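Local coordinates for formiminoglutamase (Trypanosoma cruzi, PDB 4MYK), which is an arginase-like manganese metalloenzyme that hydrolyses N-formimino-L-glutamate to L-glutamate and formamide, at residues 89-93 against 94-98; 104-107 against 108-112; 254-257 against 258-262; 212-216 against 217-221. The protein carries 1 engineered substitution. All coordinates share one frame; numbering follows the deposited sequence.

Interaction 1: residues 89-93 against 94-98; sequences ITAST and LEEAH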
# COMPACT_ATOMS: atom_id res chain seq x y z
N ILE A 89 -8.32 19.06 -25.96
CA ILE A 89 -8.52 20.49 -26.14
C ILE A 89 -7.15 21.13 -26.33
O ILE A 89 -6.34 21.15 -25.41
CB ILE A 89 -9.20 21.12 -24.91
CG1 ILE A 89 -10.59 20.53 -24.71
CG2 ILE A 89 -9.28 22.63 -25.05
CD1 ILE A 89 -11.50 20.68 -25.92
N THR A 90 -6.88 21.64 -27.53
CA THR A 90 -5.59 22.26 -27.81
C THR A 90 -5.75 23.71 -28.22
O THR A 90 -6.68 24.05 -28.94
CB THR A 90 -4.85 21.52 -28.92
OG1 THR A 90 -5.80 21.06 -29.89
CG2 THR A 90 -4.07 20.33 -28.35
N ALA A 91 -4.82 24.55 -27.77
CA ALA A 91 -4.92 25.98 -27.99
C ALA A 91 -3.55 26.66 -27.92
O ALA A 91 -2.64 26.17 -27.24
CB ALA A 91 -5.87 26.60 -26.98
N SER A 92 -3.41 27.79 -28.61
CA SER A 92 -2.13 28.50 -28.65
C SER A 92 -1.75 29.12 -27.30
O SER A 92 -0.58 29.19 -26.95
CB SER A 92 -2.15 29.58 -29.74
OG SER A 92 -2.92 30.71 -29.36
N THR A 93 -2.75 29.57 -26.55
CA THR A 93 -2.53 30.12 -25.21
C THR A 93 -3.31 29.32 -24.20
O THR A 93 -4.26 28.62 -24.54
CB THR A 93 -2.95 31.60 -25.08
OG1 THR A 93 -4.36 31.72 -25.29
CG2 THR A 93 -2.20 32.49 -26.07
N LEU A 94 -2.93 29.45 -22.94
CA LEU A 94 -3.53 28.65 -21.86
C LEU A 94 -4.97 29.05 -21.54
O LEU A 94 -5.85 28.21 -21.37
CB LEU A 94 -2.67 28.77 -20.61
CG LEU A 94 -2.99 27.73 -19.56
CD1 LEU A 94 -2.60 26.34 -20.06
CD2 LEU A 94 -2.26 28.10 -18.29
N GLU A 95 -5.20 30.36 -21.45
CA GLU A 95 -6.53 30.89 -21.17
C GLU A 95 -7.47 30.54 -22.31
O GLU A 95 -8.66 30.32 -22.09
CB GLU A 95 -6.45 32.40 -20.99
CG GLU A 95 -5.43 32.85 -19.95
CD GLU A 95 -3.99 32.70 -20.44
OE1 GLU A 95 -3.70 33.11 -21.59
OE2 GLU A 95 -3.14 32.17 -19.67
N GLU A 96 -6.95 30.48 -23.53
CA GLU A 96 -7.78 30.05 -24.65
C GLU A 96 -8.14 28.57 -24.52
O GLU A 96 -9.26 28.17 -24.81
CB GLU A 96 -7.07 30.33 -25.97
CG GLU A 96 -7.85 29.93 -27.20
CD GLU A 96 -7.07 30.19 -28.47
OE1 GLU A 96 -5.85 30.44 -28.36
OE2 GLU A 96 -7.68 30.16 -29.56
N ALA A 97 -7.18 27.76 -24.07
CA ALA A 97 -7.44 26.34 -23.82
C ALA A 97 -8.52 26.18 -22.77
O ALA A 97 -9.32 25.26 -22.82
CB ALA A 97 -6.16 25.64 -23.39
N HIS A 98 -8.53 27.08 -21.80
CA HIS A 98 -9.58 27.10 -20.79
C HIS A 98 -10.93 27.41 -21.39
O HIS A 98 -11.95 26.84 -21.01
CB HIS A 98 -9.25 28.14 -19.73
CG HIS A 98 -8.26 27.67 -18.73
ND1 HIS A 98 -8.59 27.44 -17.41
CD2 HIS A 98 -6.95 27.33 -18.86
CE1 HIS A 98 -7.52 27.01 -16.76
NE2 HIS A 98 -6.52 26.93 -17.62

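Interaction 2: residues 104-107 against 108-112; sequences KVFT and VLARG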
# COMPACT_ATOMS: atom_id res chain seq x y z
N LYS A 104 -16.63 23.39 -24.80
CA LYS A 104 -16.82 22.01 -25.24
C LYS A 104 -17.64 21.19 -24.26
O LYS A 104 -18.55 20.49 -24.65
CB LYS A 104 -15.46 21.34 -25.46
CG LYS A 104 -15.56 19.87 -25.87
CD LYS A 104 -16.39 19.71 -27.11
CE LYS A 104 -16.17 18.36 -27.72
NZ LYS A 104 -16.67 18.32 -29.12
N VAL A 105 -17.29 21.26 -22.98
CA VAL A 105 -18.05 20.57 -21.96
C VAL A 105 -19.50 21.04 -21.96
O VAL A 105 -20.42 20.23 -21.82
CB VAL A 105 -17.42 20.79 -20.56
CG1 VAL A 105 -18.31 20.20 -19.46
CG2 VAL A 105 -16.03 20.19 -20.51
N PHE A 106 -19.70 22.34 -22.12
CA PHE A 106 -21.06 22.90 -22.15
C PHE A 106 -21.90 22.30 -23.27
O PHE A 106 -23.04 21.89 -23.04
CB PHE A 106 -21.05 24.41 -22.30
CG PHE A 106 -22.43 24.98 -22.50
CD1 PHE A 106 -23.29 25.13 -21.43
CD2 PHE A 106 -22.87 25.34 -23.77
CE1 PHE A 106 -24.57 25.63 -21.61
CE2 PHE A 106 -24.14 25.85 -23.95
CZ PHE A 106 -24.99 25.99 -22.86
N THR A 107 -21.35 22.27 -24.48
CA THR A 107 -22.05 21.70 -25.62
C THR A 107 -22.50 20.26 -25.34
O THR A 107 -23.66 19.92 -25.56
CB THR A 107 -21.23 21.81 -26.93
OG1 THR A 107 -20.07 20.97 -26.86
CG2 THR A 107 -20.77 23.25 -27.15
N VAL A 108 -21.59 19.43 -24.84
CA VAL A 108 -21.95 18.05 -24.47
C VAL A 108 -23.06 18.04 -23.42
O VAL A 108 -24.00 17.25 -23.50
CB VAL A 108 -20.73 17.23 -23.95
CG1 VAL A 108 -21.19 15.87 -23.48
CG2 VAL A 108 -19.70 17.07 -25.03
N LEU A 109 -22.93 18.94 -22.44
CA LEU A 109 -23.93 19.11 -21.39
C LEU A 109 -25.27 19.55 -21.97
O LEU A 109 -26.31 18.94 -21.70
CB LEU A 109 -23.47 20.15 -20.36
CG LEU A 109 -22.43 19.78 -19.30
CD1 LEU A 109 -22.19 20.98 -18.39
CD2 LEU A 109 -22.90 18.58 -18.50
N ALA A 110 -25.23 20.61 -22.77
CA ALA A 110 -26.42 21.18 -23.39
C ALA A 110 -27.29 20.16 -24.13
O ALA A 110 -28.50 20.33 -24.23
CB ALA A 110 -26.03 22.33 -24.32
N ARG A 111 -26.68 19.11 -24.67
CA ARG A 111 -27.46 18.16 -25.47
C ARG A 111 -27.81 16.90 -24.69
O ARG A 111 -28.30 15.94 -25.26
CB ARG A 111 -26.75 17.78 -26.77
CG ARG A 111 -25.78 16.64 -26.65
CD ARG A 111 -25.20 16.24 -27.99
NE ARG A 111 -24.09 15.33 -27.79
CZ ARG A 111 -22.82 15.71 -27.75
NH1 ARG A 111 -22.52 16.99 -27.94
NH2 ARG A 111 -21.86 14.83 -27.55
N GLY A 112 -27.53 16.92 -23.40
CA GLY A 112 -27.89 15.79 -22.56
C GLY A 112 -26.85 14.69 -22.43
O GLY A 112 -27.07 13.74 -21.68
O HOH W 1 -20.07 18.84 -28.74

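Interaction 3: residues 254-257 against 258-262; sequences VGLS and AQEAF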
# COMPACT_ATOMS: atom_id res chain seq x y z
N VAL A 254 -1.06 9.60 3.11
CA VAL A 254 -2.31 8.91 3.41
C VAL A 254 -3.39 9.37 2.43
O VAL A 254 -3.20 10.36 1.71
CB VAL A 254 -2.79 9.13 4.86
CG1 VAL A 254 -1.90 8.40 5.84
CG2 VAL A 254 -2.85 10.60 5.19
N GLY A 255 -4.51 8.66 2.43
CA GLY A 255 -5.62 8.99 1.55
C GLY A 255 -6.41 7.78 1.11
O GLY A 255 -6.26 6.67 1.63
N LEU A 256 -7.28 7.99 0.13
CA LEU A 256 -8.22 6.98 -0.31
C LEU A 256 -7.49 5.79 -0.91
O LEU A 256 -6.49 5.95 -1.59
CB LEU A 256 -9.20 7.57 -1.33
CG LEU A 256 -10.12 8.71 -0.84
CD1 LEU A 256 -10.85 9.30 -2.01
CD2 LEU A 256 -11.10 8.23 0.24
N SER A 257 -8.00 4.59 -0.68
CA SER A 257 -7.43 3.44 -1.34
C SER A 257 -8.01 3.33 -2.75
O SER A 257 -9.02 3.95 -3.07
CB SER A 257 -7.69 2.16 -0.54
OG SER A 257 -9.07 1.84 -0.54
N ALA A 258 -7.36 2.54 -3.59
CA ALA A 258 -7.85 2.33 -4.94
C ALA A 258 -9.27 1.74 -4.93
O ALA A 258 -10.13 2.20 -5.67
CB ALA A 258 -6.86 1.44 -5.76
N GLN A 259 -9.53 0.75 -4.07
CA GLN A 259 -10.87 0.15 -3.96
C GLN A 259 -11.94 1.18 -3.58
O GLN A 259 -13.05 1.17 -4.11
CB GLN A 259 -10.87 -1.00 -2.95
CG GLN A 259 -12.12 -1.87 -3.02
CD GLN A 259 -12.39 -2.40 -4.42
OE1 GLN A 259 -11.58 -3.15 -4.98
NE2 GLN A 259 -13.52 -2.03 -5.00
N GLU A 260 -11.61 2.06 -2.63
CA GLU A 260 -12.52 3.13 -2.24
C GLU A 260 -12.82 4.03 -3.42
O GLU A 260 -13.98 4.36 -3.68
CB GLU A 260 -11.92 3.95 -1.10
CG GLU A 260 -11.86 3.20 0.22
CD GLU A 260 -11.15 4.02 1.27
OE1 GLU A 260 -10.12 4.65 0.93
OE2 GLU A 260 -11.62 4.04 2.44
N ALA A 261 -11.77 4.41 -4.14
CA ALA A 261 -11.90 5.22 -5.35
C ALA A 261 -12.87 4.57 -6.34
O ALA A 261 -13.81 5.21 -6.80
CB ALA A 261 -10.54 5.44 -5.98
N PHE A 262 -12.63 3.30 -6.67
CA PHE A 262 -13.51 2.55 -7.57
C PHE A 262 -14.94 2.56 -7.05
O PHE A 262 -15.88 2.87 -7.79
CB PHE A 262 -13.07 1.10 -7.67
CG PHE A 262 -11.71 0.92 -8.26
CD1 PHE A 262 -11.02 1.99 -8.78
CD2 PHE A 262 -11.13 -0.34 -8.29
CE1 PHE A 262 -9.76 1.82 -9.33
CE2 PHE A 262 -9.88 -0.52 -8.83
CZ PHE A 262 -9.19 0.56 -9.36

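Interaction 4: residues 212-216 against 217-221; sequences RKKGA and VAALE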
# COMPACT_ATOMS: atom_id res chain seq x y z
N ARG A 212 -13.28 8.01 6.08
CA ARG A 212 -12.82 6.69 6.48
C ARG A 212 -13.66 6.16 7.64
O ARG A 212 -13.94 4.97 7.70
CB ARG A 212 -11.35 6.75 6.86
CG ARG A 212 -10.42 7.25 5.76
CD ARG A 212 -9.13 6.47 5.81
NE ARG A 212 -9.46 5.05 5.75
CZ ARG A 212 -9.39 4.32 4.65
NH1 ARG A 212 -8.93 4.86 3.51
NH2 ARG A 212 -9.75 3.03 4.69
N LYS A 213 -14.06 7.06 8.54
CA LYS A 213 -14.89 6.70 9.68
C LYS A 213 -16.24 6.14 9.23
O LYS A 213 -16.68 5.10 9.74
CB LYS A 213 -15.12 7.93 10.57
CG LYS A 213 -15.38 7.63 12.03
CD LYS A 213 -15.96 8.87 12.71
CE LYS A 213 -15.26 10.16 12.22
NZ LYS A 213 -16.15 11.38 12.14
N LYS A 214 -16.88 6.81 8.28
CA LYS A 214 -18.21 6.42 7.78
C LYS A 214 -18.20 5.32 6.72
O LYS A 214 -19.19 4.63 6.54
CB LYS A 214 -18.94 7.61 7.17
CG LYS A 214 -19.10 8.81 8.07
CD LYS A 214 -20.02 9.82 7.40
CE LYS A 214 -19.91 11.19 8.03
NZ LYS A 214 -20.75 12.16 7.28
N GLY A 215 -17.09 5.17 6.02
CA GLY A 215 -17.06 4.38 4.80
C GLY A 215 -17.14 5.38 3.67
O GLY A 215 -17.95 6.30 3.70
N ALA A 216 -16.29 5.21 2.67
CA ALA A 216 -16.15 6.21 1.61
C ALA A 216 -17.45 6.41 0.83
O ALA A 216 -17.87 7.54 0.58
CB ALA A 216 -15.01 5.85 0.67
N VAL A 217 -18.08 5.30 0.47
CA VAL A 217 -19.31 5.35 -0.31
C VAL A 217 -20.45 6.02 0.47
O VAL A 217 -21.14 6.88 -0.07
CB VAL A 217 -19.71 3.93 -0.82
CG1 VAL A 217 -21.14 3.90 -1.31
CG2 VAL A 217 -18.75 3.48 -1.91
N ALA A 218 -20.61 5.64 1.74
CA ALA A 218 -21.60 6.26 2.63
C ALA A 218 -21.34 7.75 2.84
O ALA A 218 -22.26 8.56 2.84
CB ALA A 218 -21.64 5.54 3.97
N ALA A 219 -20.08 8.09 3.04
CA ALA A 219 -19.68 9.48 3.18
C ALA A 219 -19.99 10.24 1.90
O ALA A 219 -20.47 11.37 1.95
CB ALA A 219 -18.20 9.57 3.51
N LEU A 220 -19.70 9.62 0.76
CA LEU A 220 -19.98 10.23 -0.55
C LEU A 220 -21.49 10.33 -0.86
O LEU A 220 -21.92 11.23 -1.56
CB LEU A 220 -19.28 9.46 -1.67
CG LEU A 220 -19.47 10.04 -3.07
CD1 LEU A 220 -18.93 11.44 -3.13
CD2 LEU A 220 -18.77 9.18 -4.08
N GLU A 221 -22.28 9.40 -0.34
CA GLU A 221 -23.73 9.53 -0.43
C GLU A 221 -24.17 10.80 0.27
O GLU A 221 -24.93 11.61 -0.27
CB GLU A 221 -24.42 8.32 0.19
CG GLU A 221 -24.40 7.10 -0.72
CD GLU A 221 -24.85 5.83 -0.02
OE1 GLU A 221 -24.96 5.83 1.22
OE2 GLU A 221 -25.10 4.83 -0.73

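Interaction 1: residues 89-93 against 94-98
Thr93 and Glu96 meet at the N-cap of helix 94-110, where the loop after edge strand 83-88 of the arginase-type alpha/beta fold turns into the helix. Thr93 supplies two acceptors. Its carbonyl O takes Ala97 N at 3.1 Å, with 151° at the hydrogen, and its OG1 receives a weak capping bond from Glu96 N at 3.4 Å. OG1 lies between the backbone N and the carbonyl carbon (chi1 63°), which turns it toward the start of the helix.

The Glu96 side chain crosses that of Thr93 at about a right angle and runs back over the loop. Its CB sits 3.1 Å from Thr93 OG1. CG, anti to the backbone N (chi1 -180°), then passes Ala91 CB at 3.9 Å, and CD keeps alongside the same methyl. The chain stays extended to OE1, which accepts from Ser92 OG at 3.1 Å, nearly along its C-O axis. This bond ties the glutamate tip to the residue preceding the cap. Nearer the strand, the loop is held by Tyr39 OH, which hydrogen-bonds Ile89 O and, weakly, Ala91 N. Ala91 CB also touches Ala97 CB at 3.7 Å, and Ile89 CG2 rests 3.4 Å from Ala97 O.

Interaction 2: residues 104-107 against 108-112
Phe106 and Ala110 touch one helical turn apart: Ala110 CB stands over one face of the ring, 4.2 Å from its centroid and 21° off the normal, a CH-pi contact displaced toward the rim. Val105 and Leu109 lie side by side and point the same way, CG1 of the valine 4.1 Å from CD1 of the leucine. Around the helix, Lys104 O is gripped twice from one face of its carbonyl plane, by Val108 N at 3.2 Å and by Thr107 OG1 at 2.7 Å. The threonine hydroxyl can bend back to this carbonyl because it lies between its own backbone N and carbonyl carbon (chi1 68°).

Having donated there, Thr107 OG1 accepts from a water at 2.8 Å. Arg111 NH1 in turn donates to this water, 3.2 Å away at the guanidinium edge, while Lys104 NZ gives it only a weak bond. Glu27 positions both cations through salt bridges to Lys104 NZ and Arg111 NH2, so the two like charges share a carboxylate. Val105 and Leu109 pack on helix 125-135 and strand 114-119. The arrangement is that of an amphipathic helix covering a parallel sheet, here the closing turns of the helix in the beta-alpha-beta crossover 83-88, 94-110, 114-119.

Interaction 3: residues 254-257 against 258-262
Ser257 still has extended backbone angles (phi -82°, psi 164°), yet its carbonyl O already accepts Ala261 N at 3.0 Å, the i to i+4 bond that opens helix 258-270. Its OG lies between the backbone N and the carbonyl carbon and takes a weak bond from Glu260 N at 3.3 Å. Glu260 answers in the other direction. With CG anti to the carbonyl carbon and the chain extended beyond it, OE1 swings back to Ser257 N at 2.7 Å. That bond is nearly straight, 167° at the hydrogen, and meets OE1 on its anti side, somewhat out of the carboxylate plane.

These reciprocal bonds make a capping box. Ser257 OG also donates weakly to Glu260 OE1 at 3.3 Å, and Arg212 NH1 adds a salt bridge to the same oxygen, which probably favours the ionised carboxylate. The Leu256 side chain crosses that of Glu260 at about a right angle, its CD2 3.8 Å from OE1, and packs against Val211 and Phe235. Leu256 is about 9 Å, side chain to side chain, from the manganese ligand Asp236. Asp244 OD2 accepts from Ala258 N, next to the cap, while Val254 of a neighbouring subunit packs on Ala258, Gln259 and Phe262.

Interaction 4: residues 212-216 against 217-221
Gly215 O accepts from Ala219 N at 2.9 Å, the first of two backbone bonds that start helix 216-227, with 162° at the hydrogen. Ala216 O then takes Leu220 N at 2.8 Å, where the angle is 153°. Val217 O continues the series by accepting Glu221 N, so each of the three carbonyls from 215 to 217 has an i+4 donor. Gly215 is both the first residue to leave helix 208-214 and the N-cap of the next helix. Its positive phi of 100° marks the break between the helices, and having no side chain it offers no side-chain capping acceptor.

Methyl groups fill in around these carbonyls: Ala219 CB lies 3.3 Å from Gly215 O, and Ala218 CB lies 3.7 Å from Lys214 O. Ala219 CB also approaches Lys214 CB at 4.2 Å, at the root of the lysine chain whose NZ makes a salt bridge with Asp222. Arg212 pairs with the capping box at the start of helix 258-270, while Leu220 packs on Met264 and Phe183. The joint between the two helices is therefore held across the turn by main-chain bonds and small apolar contacts, whereas Arg212 and Lys214 direct their charges to acidic residues beyond it. This chemistry is consistent with a bend set mainly by the backbone, with the two salt bridges tying it to its surroundings.

How the interactions relate
Interactions 1 and 2 lie along one helix, 94-110, at its start and near its end, and touch through Ile89 CD1 and Lys104 CB. Interactions 3 and 4 sit on the opposite side of the chain's centre, their centres about 11 Å apart, and are coupled by the salt bridge from Arg212 NH1 to Glu260 OE1. All four are partly buried, interaction 3 most (four of seven touching residues buried, none exposed) and interaction 1 least (two of eight, three exposed). Three are helix starts with different chemistry: a threonine cap in 1, a capping box in 3, and a glycine without a side-chain cap in 4. Interaction 2 instead combines a buried apolar side with a hydrated charged one. Interaction 3 alone is touched by other subunits.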